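Local coordinates for protein CaaX farnesyltransferase beta subunit Ram1 (Aspergillus fumigatus, PDB 4L9P) that probably catalyses, with its alpha-subunit partner and a zinc ion, farnesyl transfer to a cysteine near the C terminus of target proteins, itself binding the peptide, at residues M197-S202 with D250-Y255; A205-I210 with H261-L266; K229-L234 with Y255-V260; P267-L270 with A276-N279; D286-Y291 with L319-L324. All coordinates share one frame; numbering follows the deposited sequence. Where two conformers were deposited one is given.

Interaction 1: M197-S202 with D250-Y255; sequences MSHVAS and DVRGAY. With FII ([(3,7,11-trimethyl-dodeca-2,6,10-trienyloxycarbamoyl)-methyl]-phosphonic acid), chain Q.
The chi1 of V200, -60°, sets CG2 between its backbone N and carbonyl carbon, and this branch meets G253 CA at 3.9 Å, with no side chain intervening on the glycine. R252 leaves its helix with CG anti to the carbonyl carbon and then bends at chi3 (-63°). That kink turns the guanidinium back along D250, which it grips side-on with two nitrogens: NH2 to OD2 at 2.7 Å, in the guanidinium plane, using the syn lone pair, and NE to OD1 at 3.0 Å, somewhat tilted. E248 adds a second carboxylate at NH2, and Y123 of the alpha subunit makes a cation-pi contact. Across the gap a water in plane at both edges joins H199 NE2 (2.9 Å) to R252 NH1 (3.0 Å). The imidazole is fixed from its other side, where ND1 accepts the A201 amide at 2.9 Å (157°), an in-plane N-cap bond implying that ND1 carries no proton. R252 CG lies 3.8 Å from C11 of the bound farnesyl analogue FII, Y255 CD2 3.8 Å from its C1, and NH1 also bonds the peptide backbone. Helix N termini thus line the isoprenoid and peptide pocket of the prenyltransferase alpha-alpha toroid.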
# COMPACT_ATOMS: atom_id res chain seq x y z
N MET B 197 21.55 -1.24 8.49
CA MET B 197 20.77 -1.27 9.72
C MET B 197 19.45 -2.03 9.56
O MET B 197 18.91 -2.22 8.45
CB MET B 197 20.55 0.12 10.26
CG MET B 197 19.66 0.89 9.43
SD MET B 197 19.76 2.71 9.65
CE MET B 197 21.13 2.94 10.55
N SER B 198 18.91 -2.50 10.68
CA SER B 198 17.66 -3.28 10.57
C SER B 198 16.53 -2.41 10.08
O SER B 198 16.45 -1.21 10.35
CB SER B 198 17.32 -3.87 11.95
OG SER B 198 18.36 -4.78 12.26
N HIS B 199 15.63 -3.04 9.29
CA HIS B 199 14.50 -2.30 8.72
C HIS B 199 13.33 -3.25 8.80
O HIS B 199 13.46 -4.48 8.55
CB HIS B 199 14.86 -1.98 7.24
CG HIS B 199 13.89 -1.05 6.54
ND1 HIS B 199 12.58 -1.41 6.20
CD2 HIS B 199 14.06 0.23 6.10
CE1 HIS B 199 12.02 -0.40 5.55
NE2 HIS B 199 12.90 0.60 5.47
N VAL B 200 12.15 -2.72 9.11
CA VAL B 200 11.01 -3.63 9.26
C VAL B 200 10.62 -4.34 7.95
O VAL B 200 10.09 -5.46 8.02
CB VAL B 200 9.73 -2.91 9.78
CG1 VAL B 200 10.00 -2.32 11.07
CG2 VAL B 200 9.18 -1.87 8.79
N ALA B 201 10.86 -3.72 6.79
CA ALA B 201 10.47 -4.39 5.54
C ALA B 201 11.38 -5.57 5.22
O ALA B 201 10.94 -6.63 4.78
CB ALA B 201 10.44 -3.39 4.38
N SER B 202 12.69 -5.39 5.43
CA SER B 202 13.59 -6.52 5.23
C SER B 202 13.38 -7.58 6.30
O SER B 202 13.57 -8.77 6.03
CB SER B 202 15.08 -6.07 5.21
OG SER B 202 15.32 -5.01 6.09
N ASP B 250 5.12 5.29 8.81
CA ASP B 250 3.94 5.13 7.93
C ASP B 250 3.40 3.75 8.18
O ASP B 250 3.97 2.97 8.95
CB ASP B 250 4.28 5.42 6.44
CG ASP B 250 5.29 4.48 5.86
OD1 ASP B 250 5.16 3.26 6.09
OD2 ASP B 250 6.23 4.96 5.16
N VAL B 251 2.25 3.49 7.57
CA VAL B 251 1.54 2.26 7.92
C VAL B 251 2.28 0.99 7.45
O VAL B 251 1.99 -0.07 8.02
CB VAL B 251 0.11 2.26 7.38
CG1 VAL B 251 -0.74 3.42 8.02
CG2 VAL B 251 0.13 2.25 5.89
N ARG B 252 3.25 1.06 6.52
CA ARG B 252 4.15 -0.09 6.29
C ARG B 252 4.86 -0.47 7.53
O ARG B 252 5.04 -1.67 7.81
CB ARG B 252 5.34 0.23 5.35
CG ARG B 252 4.86 0.53 4.05
CD ARG B 252 6.17 0.98 3.21
NE ARG B 252 6.76 2.18 3.77
CZ ARG B 252 8.08 2.44 3.83
NH1 ARG B 252 9.00 1.63 3.32
NH2 ARG B 252 8.44 3.52 4.39
N GLY B 253 5.33 0.49 8.28
CA GLY B 253 6.03 0.23 9.53
C GLY B 253 5.15 -0.54 10.47
O GLY B 253 5.59 -1.57 11.01
N ALA B 254 3.90 -0.08 10.64
CA ALA B 254 3.00 -0.75 11.54
C ALA B 254 2.72 -2.20 11.09
O ALA B 254 2.77 -3.13 11.88
CB ALA B 254 1.70 0.01 11.65
N TYR B 255 2.31 -2.37 9.81
CA TYR B 255 1.95 -3.70 9.34
C TYR B 255 3.15 -4.65 9.37
O TYR B 255 3.06 -5.80 9.88
CB TYR B 255 1.44 -3.57 7.89
CG TYR B 255 1.33 -4.88 7.18
CD1 TYR B 255 0.35 -5.83 7.51
CD2 TYR B 255 2.23 -5.18 6.16
CE1 TYR B 255 0.31 -7.06 6.86
CE2 TYR B 255 2.21 -6.38 5.51
CZ TYR B 255 1.25 -7.34 5.86
OH TYR B 255 1.26 -8.56 5.21
C1 FII Q . 4.33 -4.25 3.10
C2 FII Q . 4.71 -3.11 2.19
C6 FII Q . 6.12 -2.68 2.27
C10 FII Q . 3.63 -2.28 1.63
C11 FII Q . 3.87 -1.04 0.78
C12 FII Q . 3.69 -1.46 -0.71
C15 FII Q . 3.43 -0.35 -1.73
C18 FII Q . 3.25 -0.71 -3.20
C22 FII Q . 3.81 1.03 -1.29
C23 FII Q . 3.22 2.14 -2.13
C24 FII Q . 3.83 3.46 -1.81
C27 FII Q . 3.57 4.43 -2.92
C30 FII Q . 2.29 5.24 -2.78
C34 FII Q . 4.79 4.96 -3.57
C35 FII Q . 4.76 6.15 -4.51
O36 FII Q . 5.09 5.77 -5.83
N42 FII Q . 4.32 4.77 -6.37
C43 FII Q . 3.35 5.27 -7.25
O44 FII Q . 3.14 6.47 -7.48
C45 FII Q . 2.54 4.17 -7.92
P46 FII Q . 0.77 4.63 -8.27
O49 FII Q . 0.25 5.24 -7.03
O50 FII Q . 0.75 5.51 -9.48
O51 FII Q . 0.13 3.25 -8.56
O HOH W 1 11.82 2.55 3.62

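Interaction 2: A205-I210 with H261-L266; sequences AAVLSI and HALLDL
V207 and L208 of helix 200-213 pack against L263, the last residue of helix 251-263, and L264 just after it, and the rotamers decide which methyls meet. V207 has CG1 anti to its own backbone N (chi1 171°), which aims that methyl across the gap; it touches L263 CD1 at 4.0 Å and L264 CD2 at 4.1 Å, straddling the two leucines. Both of these have CG anti to the carbonyl carbon and an extended chi2. L208 starts out pointing away from the partner helix. With CG anti to the carbonyl carbon (chi1 -73°) and an extended chi2, its CD2 nevertheless swings back to L263 CD1, 3.5 Å away. That spacing is tighter than ordinary methyl contact; the two side chains cross at about a right angle and meet through one methyl each. Each segment has its own backbone bonds. A205 O accepts S209 N at 2.9 Å and S209 OG at 2.8 Å from opposite faces of its carbonyl plane. At the far end D265 takes a positive phi of 46° and closes a Schellman motif, with L266 N bonded to H261 O at 3.0 Å; L266 CB then sits 3.6 Å above the centre of the H261 ring. L263 is also covered by A505 and I508 of helix 502-513. No polar pair crosses between the segments, so the contact is apolar, consistent with burial of methyls and van der Waals contact.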
# COMPACT_ATOMS: atom_id res chain seq x y z
N ALA B 205 10.23 -9.46 5.12
CA ALA B 205 10.57 -10.35 3.99
C ALA B 205 11.36 -11.55 4.45
O ALA B 205 11.12 -12.68 3.98
CB ALA B 205 11.39 -9.57 2.94
N ALA B 206 12.31 -11.34 5.36
CA ALA B 206 13.08 -12.45 5.83
C ALA B 206 12.25 -13.44 6.65
O ALA B 206 12.40 -14.65 6.50
CB ALA B 206 14.30 -11.94 6.65
N VAL B 207 11.43 -12.93 7.57
CA VAL B 207 10.58 -13.84 8.35
C VAL B 207 9.63 -14.63 7.50
O VAL B 207 9.42 -15.83 7.74
CB VAL B 207 9.83 -13.04 9.46
CG1 VAL B 207 8.76 -13.90 10.17
CG2 VAL B 207 10.84 -12.54 10.50
N LEU B 208 9.03 -13.99 6.51
CA LEU B 208 8.10 -14.72 5.63
C LEU B 208 8.87 -15.75 4.79
O LEU B 208 8.35 -16.86 4.53
CB LEU B 208 7.40 -13.72 4.68
CG LEU B 208 6.34 -12.84 5.36
CD1 LEU B 208 5.54 -12.08 4.33
CD2 LEU B 208 5.43 -13.54 6.35
N SER B 209 10.09 -15.40 4.38
CA SER B 209 10.91 -16.39 3.65
C SER B 209 11.24 -17.59 4.50
O SER B 209 11.20 -18.74 4.05
CB SER B 209 12.21 -15.74 3.15
OG SER B 209 11.96 -14.70 2.18
N ILE B 210 11.65 -17.33 5.75
CA ILE B 210 11.94 -18.40 6.69
C ILE B 210 10.71 -19.25 6.93
O ILE B 210 10.83 -20.49 7.01
CB ILE B 210 12.51 -17.76 8.00
CG1 ILE B 210 13.95 -17.30 7.73
CG2 ILE B 210 12.42 -18.73 9.18
CD1 ILE B 210 14.48 -16.36 8.83
N HIS B 261 6.07 -9.43 14.66
CA HIS B 261 5.76 -9.65 16.08
C HIS B 261 4.87 -10.88 16.23
O HIS B 261 5.12 -11.74 17.12
CB HIS B 261 5.08 -8.38 16.58
CG HIS B 261 4.83 -8.36 18.06
ND1 HIS B 261 3.88 -9.15 18.68
CD2 HIS B 261 5.47 -7.66 19.04
CE1 HIS B 261 3.93 -8.91 19.99
NE2 HIS B 261 4.89 -8.02 20.24
N ALA B 262 3.82 -10.98 15.42
CA ALA B 262 2.88 -12.09 15.52
C ALA B 262 3.51 -13.42 15.13
O ALA B 262 3.36 -14.43 15.84
CB ALA B 262 1.67 -11.86 14.60
N LEU B 263 4.22 -13.46 13.99
CA LEU B 263 4.71 -14.77 13.56
C LEU B 263 5.83 -15.32 14.49
O LEU B 263 6.01 -16.52 14.54
CB LEU B 263 5.25 -14.71 12.12
CG LEU B 263 4.13 -14.50 11.11
CD1 LEU B 263 4.78 -14.30 9.68
CD2 LEU B 263 3.18 -15.69 11.05
N LEU B 264 6.57 -14.45 15.18
CA LEU B 264 7.64 -14.86 16.10
C LEU B 264 7.11 -14.97 17.56
O LEU B 264 7.90 -15.24 18.47
CB LEU B 264 8.79 -13.86 16.05
CG LEU B 264 9.47 -13.74 14.66
CD1 LEU B 264 10.65 -12.77 14.86
CD2 LEU B 264 9.88 -15.04 13.98
N ASP B 265 5.81 -14.79 17.77
CA ASP B 265 5.17 -14.79 19.10
C ASP B 265 6.01 -13.92 20.08
O ASP B 265 6.40 -14.38 21.17
CB ASP B 265 5.03 -16.21 19.63
CG ASP B 265 4.22 -16.26 20.94
OD1 ASP B 265 3.30 -15.39 21.06
OD2 ASP B 265 4.55 -17.11 21.85
N LEU B 266 6.29 -12.69 19.70
CA LEU B 266 7.03 -11.84 20.62
C LEU B 266 6.13 -11.37 21.75
O LEU B 266 4.90 -11.33 21.62
CB LEU B 266 7.55 -10.59 19.90
CG LEU B 266 8.49 -10.91 18.71
CD1 LEU B 266 9.03 -9.62 18.09
CD2 LEU B 266 9.65 -11.87 19.11

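Interaction 3: K229-L234 with Y255-V260; sequences KWLGKL and YCAMVV. With FII ([(3,7,11-trimethyl-dodeca-2,6,10-trienyloxycarbamoyl)-methyl]-phosphonic acid), chain Q.
L231 carries the contact, sending one methyl to A257 and the other to V260 of helix 251-263. CD2 rests on A257 CB at 4.0 Å. CD1 reaches V260 CG1, also at 4.0 Å, and comes within 4.1 Å of A257 O, so the branched end sits between residues one turn apart. The torsions account for this reach: chi1 of L231 (-75°) places CG anti to the carbonyl carbon, and chi2 (172°) extends the chain through CD1, with CD2 branching toward A257. V260 answers with CG1 anti to its backbone N (chi1 170°), and its side chain lies at a slant to that of L231. The closest backbone approach, 6.8 Å between L231 CA and A257 CA, is consistent with the small side chain of A257.

In the next shell, L266 adds a further leucine beside L231. L234 folds CD1 over one face of the W230 indole, 3.7 Å above the plane of that ring and displaced toward its rim, while also packing on V200. C256, one residue before A257, points elsewhere: its SG lies 3.8 Å from C1 of the farnesyl analogue FII. M258 turns away from L231, toward C321.

K229 and K233 of helix 224-234 are exposed, whereas C256 and Y255 of helix 251-263 touch FII, so helix 224-234 lies on the side of helix 251-263 away from the ligand. Helix 200-213 flanks helix 251-263 through V200 on C256 and Y204 on V259, and helix 312-323 meets Y255 and M258.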
# COMPACT_ATOMS: atom_id res chain seq x y z
N LYS B 229 13.58 -6.26 21.23
CA LYS B 229 14.15 -5.01 21.70
C LYS B 229 14.22 -3.95 20.58
O LYS B 229 13.90 -2.79 20.81
CB LYS B 229 15.55 -5.24 22.29
CG LYS B 229 15.48 -6.01 23.63
CD LYS B 229 16.85 -6.18 24.22
CE LYS B 229 16.76 -6.64 25.63
NZ LYS B 229 18.14 -6.48 26.14
N TRP B 230 14.64 -4.38 19.39
CA TRP B 230 14.80 -3.46 18.28
C TRP B 230 13.42 -2.97 17.84
O TRP B 230 13.22 -1.75 17.66
CB TRP B 230 15.57 -4.13 17.12
CG TRP B 230 15.43 -3.34 15.85
CD1 TRP B 230 15.97 -2.10 15.56
CD2 TRP B 230 14.66 -3.73 14.69
NE1 TRP B 230 15.53 -1.69 14.33
CE2 TRP B 230 14.77 -2.67 13.75
CE3 TRP B 230 13.93 -4.89 14.35
CZ2 TRP B 230 14.14 -2.71 12.51
CZ3 TRP B 230 13.31 -4.96 13.15
CH2 TRP B 230 13.45 -3.87 12.21
N LEU B 231 12.45 -3.88 17.65
CA LEU B 231 11.11 -3.40 17.22
C LEU B 231 10.54 -2.43 18.25
O LEU B 231 9.84 -1.48 17.91
CB LEU B 231 10.15 -4.57 17.06
CG LEU B 231 10.36 -5.41 15.82
CD1 LEU B 231 9.43 -6.64 15.92
CD2 LEU B 231 10.09 -4.60 14.55
N GLY B 232 10.82 -2.66 19.54
CA GLY B 232 10.33 -1.73 20.55
C GLY B 232 10.86 -0.30 20.38
O GLY B 232 10.20 0.66 20.78
N LYS B 233 12.07 -0.18 19.80
CA LYS B 233 12.62 1.14 19.51
C LYS B 233 11.86 1.92 18.44
O LYS B 233 11.99 3.15 18.33
CB LYS B 233 14.11 1.06 19.14
CG LYS B 233 14.93 0.45 20.25
CD LYS B 233 16.37 0.29 19.79
CE LYS B 233 17.20 -0.28 20.95
NZ LYS B 233 18.62 -0.45 20.56
N LEU B 234 11.14 1.19 17.61
CA LEU B 234 10.41 1.80 16.50
C LEU B 234 9.06 2.35 16.91
O LEU B 234 8.45 3.12 16.16
CB LEU B 234 10.24 0.80 15.38
CG LEU B 234 11.55 0.14 14.90
CD1 LEU B 234 11.26 -0.81 13.75
CD2 LEU B 234 12.69 1.10 14.42
N TYR B 255 2.31 -2.37 9.81
CA TYR B 255 1.95 -3.70 9.34
C TYR B 255 3.15 -4.65 9.37
O TYR B 255 3.06 -5.80 9.88
CB TYR B 255 1.44 -3.57 7.89
CG TYR B 255 1.33 -4.88 7.18
CD1 TYR B 255 0.35 -5.83 7.51
CD2 TYR B 255 2.23 -5.18 6.16
CE1 TYR B 255 0.31 -7.06 6.86
CE2 TYR B 255 2.21 -6.38 5.51
CZ TYR B 255 1.25 -7.34 5.86
OH TYR B 255 1.26 -8.56 5.21
N CYS B 256 4.32 -4.22 8.85
CA CYS B 256 5.46 -5.13 8.85
C CYS B 256 5.94 -5.47 10.27
O CYS B 256 6.26 -6.64 10.53
CB CYS B 256 6.63 -4.51 8.09
SG CYS B 256 6.35 -4.34 6.28
N ALA B 257 5.96 -4.47 11.17
CA ALA B 257 6.38 -4.76 12.53
C ALA B 257 5.43 -5.75 13.18
O ALA B 257 5.87 -6.68 13.90
CB ALA B 257 6.42 -3.46 13.35
N MET B 258 4.12 -5.54 13.00
CA MET B 258 3.17 -6.43 13.68
C MET B 258 3.09 -7.82 13.10
O MET B 258 2.84 -8.77 13.84
CB MET B 258 1.80 -5.78 13.76
CG MET B 258 1.82 -4.56 14.70
SD MET B 258 2.55 -4.85 16.41
CE MET B 258 1.63 -6.25 16.97
N VAL B 259 3.35 -7.97 11.81
CA VAL B 259 3.45 -9.33 11.25
C VAL B 259 4.66 -10.03 11.81
O VAL B 259 4.56 -11.22 12.18
CB VAL B 259 3.53 -9.26 9.72
CG1 VAL B 259 4.06 -10.59 9.15
CG2 VAL B 259 2.15 -8.95 9.15
N VAL B 260 5.83 -9.37 11.86
CA VAL B 260 7.00 -10.01 12.49
C VAL B 260 6.71 -10.37 13.96
O VAL B 260 7.02 -11.48 14.42
CB VAL B 260 8.20 -9.10 12.43
CG1 VAL B 260 9.40 -9.60 13.28
CG2 VAL B 260 8.63 -8.95 10.93
C1 FII Q . 4.33 -4.25 3.10
C2 FII Q . 4.71 -3.11 2.19
C6 FII Q . 6.12 -2.68 2.27
C10 FII Q . 3.63 -2.28 1.63
C11 FII Q . 3.87 -1.04 0.78
C12 FII Q . 3.69 -1.46 -0.71
C15 FII Q . 3.43 -0.35 -1.73
C18 FII Q . 3.25 -0.71 -3.20
C22 FII Q . 3.81 1.03 -1.29
C23 FII Q . 3.22 2.14 -2.13
C24 FII Q . 3.83 3.46 -1.81
C27 FII Q . 3.57 4.43 -2.92
C30 FII Q . 2.29 5.24 -2.78
C34 FII Q . 4.79 4.96 -3.57
C35 FII Q . 4.76 6.15 -4.51
O36 FII Q . 5.09 5.77 -5.83
N42 FII Q . 4.32 4.77 -6.37
C43 FII Q . 3.35 5.27 -7.25
O44 FII Q . 3.14 6.47 -7.48
C45 FII Q . 2.54 4.17 -7.92
P46 FII Q . 0.77 4.63 -8.27
O49 FII Q . 0.25 5.24 -7.03
O50 FII Q . 0.75 5.51 -9.48
O51 FII Q . 0.13 3.25 -8.56

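Interaction 4: P267-L270 with A276-N279; sequences PLAL and ARQN
The guanidinium of R277 is the flat group here, and it meets L270 with its edge: L270 O lies in its plane at the NE and NH2 side, with A269 CB near the same plane, 4.0 Å from NH2. The bond from NH2 to L270 O is short, 2.8 Å, and fairly straight at 164°. Seen from the acceptor, the donor approaches at a C=O...N angle of 132° and is tilted somewhat out of the carbonyl plane. The single N-H of NE is directed to P271 O, with a weak, longer share to L270 O at 3.3 Å, so consecutive carbonyls hold the group and probably limit its rotation about the CD-NE bond. The chain reaches this position because it is extended from CG to NE (chi2 -179°). It runs antiparallel to the L270 side chain: L270 CB lies 3.8 Å from R277 NE, while L270 CD1 comes 4.1 Å from R277 CG and 4.1 Å from A276 CB. The aliphatic arm is thus packed on a buried leucine and the charged end, partly exposed, turned to the carbonyl of L270. W228 NE1 bonds A269 O, and L270 pairs through its backbone with E282, which holds 267-270 independently of R277. The contact is a local side-chain-to-backbone closure within the irregular connection between helices 251-263 and 288-293 of the alpha-alpha toroid, far from the zinc and isoprenoid sites.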
# COMPACT_ATOMS: atom_id res chain seq x y z
N PRO B 267 6.72 -11.00 22.89
CA PRO B 267 5.86 -10.48 23.95
C PRO B 267 5.12 -9.22 23.53
O PRO B 267 5.68 -8.35 22.86
CB PRO B 267 6.87 -10.14 25.08
CG PRO B 267 8.04 -11.01 24.83
CD PRO B 267 8.14 -11.07 23.28
N LEU B 268 3.86 -9.12 23.92
CA LEU B 268 3.04 -7.94 23.69
C LEU B 268 3.56 -6.69 24.39
O LEU B 268 3.47 -5.57 23.83
CB LEU B 268 1.62 -8.27 24.13
CG LEU B 268 0.62 -7.16 24.10
CD1 LEU B 268 0.44 -6.69 22.68
CD2 LEU B 268 -0.76 -7.68 24.67
N ALA B 269 4.11 -6.85 25.60
CA ALA B 269 4.63 -5.70 26.29
C ALA B 269 5.83 -5.11 25.57
O ALA B 269 6.66 -5.82 25.00
CB ALA B 269 5.13 -6.09 27.68
N LEU B 270 5.94 -3.79 25.58
CA LEU B 270 7.17 -3.16 25.11
C LEU B 270 8.34 -3.53 26.00
O LEU B 270 8.18 -3.74 27.21
CB LEU B 270 7.01 -1.65 25.11
CG LEU B 270 6.00 -1.07 24.09
CD1 LEU B 270 5.69 0.43 24.42
CD2 LEU B 270 6.49 -1.24 22.64
N ALA B 276 8.95 4.72 23.95
CA ALA B 276 7.53 4.97 23.91
C ALA B 276 6.90 4.80 25.27
O ALA B 276 5.81 5.38 25.54
CB ALA B 276 6.80 4.09 22.88
N ARG B 277 7.56 4.09 26.18
CA ARG B 277 6.99 3.98 27.56
C ARG B 277 6.96 5.34 28.24
O ARG B 277 6.13 5.57 29.15
CB ARG B 277 7.74 2.95 28.41
CG ARG B 277 7.41 1.50 27.99
CD ARG B 277 8.18 0.59 28.91
NE ARG B 277 7.81 -0.81 28.77
CZ ARG B 277 6.71 -1.36 29.31
NH1 ARG B 277 5.92 -0.65 30.11
NH2 ARG B 277 6.46 -2.64 29.08
N GLN B 278 7.84 6.24 27.85
CA GLN B 278 7.86 7.59 28.47
C GLN B 278 6.62 8.39 28.07
O GLN B 278 6.30 9.41 28.70
CB GLN B 278 9.10 8.41 28.09
CG GLN B 278 10.41 7.96 28.72
CD GLN B 278 10.34 7.97 30.23
OE1 GLN B 278 10.18 9.02 30.91
NE2 GLN B 278 10.46 6.78 30.79
N ASN B 279 5.93 7.93 27.02
CA ASN B 279 4.74 8.59 26.52
C ASN B 279 3.49 7.84 26.90
O ASN B 279 2.43 7.95 26.19
CB ASN B 279 4.82 8.70 24.99
CG ASN B 279 6.10 9.39 24.54
OD1 ASN B 279 7.06 8.74 24.11
ND2 ASN B 279 6.12 10.71 24.64

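Interaction 5: D286-Y291 with L319-L324; sequences DGLPEY and LACLCL
Just ahead of L288 and P289, which pack on C321 and L322, D286 OD2 accepts two backbone amides, those of E282 and T283. This grip fastens the approach to helix 288-293. G287 follows at the N-cap with a positive phi of 80°, and its carbonyl O takes Y291 N at 3.0 Å to start the first turn. On the facing helix, C323 N bonds L319 O, also at 3.0 Å. Between these frames the contact is apolar and consists of two separate pairs. L288 CD2 meets C321 SG at 3.8 Å; both side chains have their gamma atom anti to the backbone N (chi1 179° for L288, -167° for C321), which brings the methyl and the sulfur to each other across the gap. Alongside, L322 CD2 lies against the proline ring, 3.8 Å from P289 CB and 4.0 Å from P289 CA. Both pairs lie at ordinary van der Waals spacing. L288 also touches A254 and M258, and P289 touches Y335, so the start of helix 288-293 is wedged between helices 251-263, 312-323 and 328-335. Packing of an outer helix against helices that line the central cavity is characteristic of the alpha-alpha toroid; here 251-263 and 312-323 contribute pocket residues.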
# COMPACT_ATOMS: atom_id res chain seq x y z
N ASP B 286 -0.65 -0.63 21.85
CA ASP B 286 -1.23 0.57 22.48
C ASP B 286 -1.19 1.74 21.54
O ASP B 286 -0.13 2.07 21.01
CB ASP B 286 -0.44 0.88 23.73
CG ASP B 286 -0.94 0.19 24.96
OD1 ASP B 286 -2.05 -0.35 24.94
OD2 ASP B 286 -0.20 0.25 25.98
N GLY B 287 -2.35 2.35 21.28
CA GLY B 287 -2.44 3.54 20.43
C GLY B 287 -2.42 3.16 18.96
O GLY B 287 -2.57 4.05 18.10
N LEU B 288 -2.26 1.88 18.63
CA LEU B 288 -2.08 1.48 17.21
C LEU B 288 -3.36 1.53 16.35
O LEU B 288 -3.37 2.17 15.32
CB LEU B 288 -1.46 0.07 17.14
CG LEU B 288 -1.25 -0.48 15.71
CD1 LEU B 288 -0.39 0.48 14.85
CD2 LEU B 288 -0.59 -1.83 15.85
N PRO B 289 -4.48 0.95 16.81
CA PRO B 289 -5.66 1.09 15.94
C PRO B 289 -6.12 2.57 15.86
O PRO B 289 -6.68 2.95 14.82
CB PRO B 289 -6.73 0.17 16.59
CG PRO B 289 -6.30 0.10 18.06
CD PRO B 289 -4.75 0.17 18.04
N GLU B 290 -5.95 3.34 16.93
CA GLU B 290 -6.27 4.76 16.86
C GLU B 290 -5.39 5.47 15.79
O GLU B 290 -5.91 6.30 15.01
CB GLU B 290 -6.05 5.42 18.23
CG GLU B 290 -6.98 4.84 19.30
CD GLU B 290 -6.41 3.67 20.06
OE1 GLU B 290 -5.44 3.06 19.64
OE2 GLU B 290 -6.96 3.36 21.15
N TYR B 291 -4.10 5.14 15.73
CA TYR B 291 -3.22 5.69 14.72
C TYR B 291 -3.75 5.29 13.33
O TYR B 291 -3.83 6.12 12.41
CB TYR B 291 -1.82 5.15 14.95
CG TYR B 291 -0.89 5.30 13.77
CD1 TYR B 291 -0.29 6.52 13.49
CD2 TYR B 291 -0.66 4.24 12.92
CE1 TYR B 291 0.59 6.67 12.41
CE2 TYR B 291 0.17 4.35 11.86
CZ TYR B 291 0.77 5.54 11.55
OH TYR B 291 1.66 5.58 10.51
N LEU B 319 -5.56 -2.36 7.02
CA LEU B 319 -6.65 -3.31 7.30
C LEU B 319 -6.07 -4.64 7.77
O LEU B 319 -6.61 -5.24 8.71
CB LEU B 319 -7.47 -3.55 6.03
CG LEU B 319 -8.32 -2.33 5.62
CD1 LEU B 319 -8.87 -2.51 4.20
CD2 LEU B 319 -9.45 -2.09 6.67
N ALA B 320 -4.96 -5.09 7.17
CA ALA B 320 -4.35 -6.33 7.62
C ALA B 320 -3.83 -6.14 9.05
O ALA B 320 -3.99 -7.03 9.90
CB ALA B 320 -3.17 -6.74 6.67
N CYS B 321 -3.22 -4.99 9.35
CA CYS B 321 -2.75 -4.75 10.72
C CYS B 321 -3.94 -4.74 11.69
O CYS B 321 -3.83 -5.32 12.79
CB CYS B 321 -2.00 -3.39 10.76
SG CYS B 321 -1.08 -3.21 12.29
N LEU B 322 -5.08 -4.12 11.32
CA LEU B 322 -6.26 -4.12 12.23
C LEU B 322 -6.71 -5.55 12.50
O LEU B 322 -7.07 -5.88 13.64
CB LEU B 322 -7.45 -3.35 11.62
CG LEU B 322 -7.28 -1.83 11.71
CD1 LEU B 322 -8.45 -1.21 10.95
CD2 LEU B 322 -7.24 -1.28 13.14
N CYS B 323 -6.65 -6.42 11.48
CA CYS B 323 -7.05 -7.80 11.67
C CYS B 323 -6.04 -8.62 12.47
O CYS B 323 -6.36 -9.78 12.84
CB CYS B 323 -7.34 -8.46 10.28
SG CYS B 323 -8.84 -7.68 9.53
N LEU B 324 -4.83 -8.12 12.73
CA LEU B 324 -3.96 -8.73 13.74
C LEU B 324 -4.33 -8.36 15.18
O LEU B 324 -3.77 -8.91 16.16
CB LEU B 324 -2.51 -8.25 13.48
CG LEU B 324 -1.84 -8.85 12.28
CD1 LEU B 324 -0.51 -8.17 12.10
CD2 LEU B 324 -1.60 -10.34 12.49

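From the N terminus, 197-202, 205-210 and 229-234 come first, and their partners all fall within 250-266, on and around helix 251-263. Interaction 1 closes at 250-255 and crosses both interaction 2 and interaction 3; interaction 3 closes at 255-260, nested inside the longer loop that interaction 2 shuts at 261-266. Together they fix one helix against helices 200-213 and 224-234. Interaction 4 then closes a short loop on its own, in series, linked to interaction 2 by a probable bond from H261 NE2 to P267 O. Interaction 5 comes last and joins helices 288-293 and 312-323; M258, packing on L288 and L324, connects it to interaction 3.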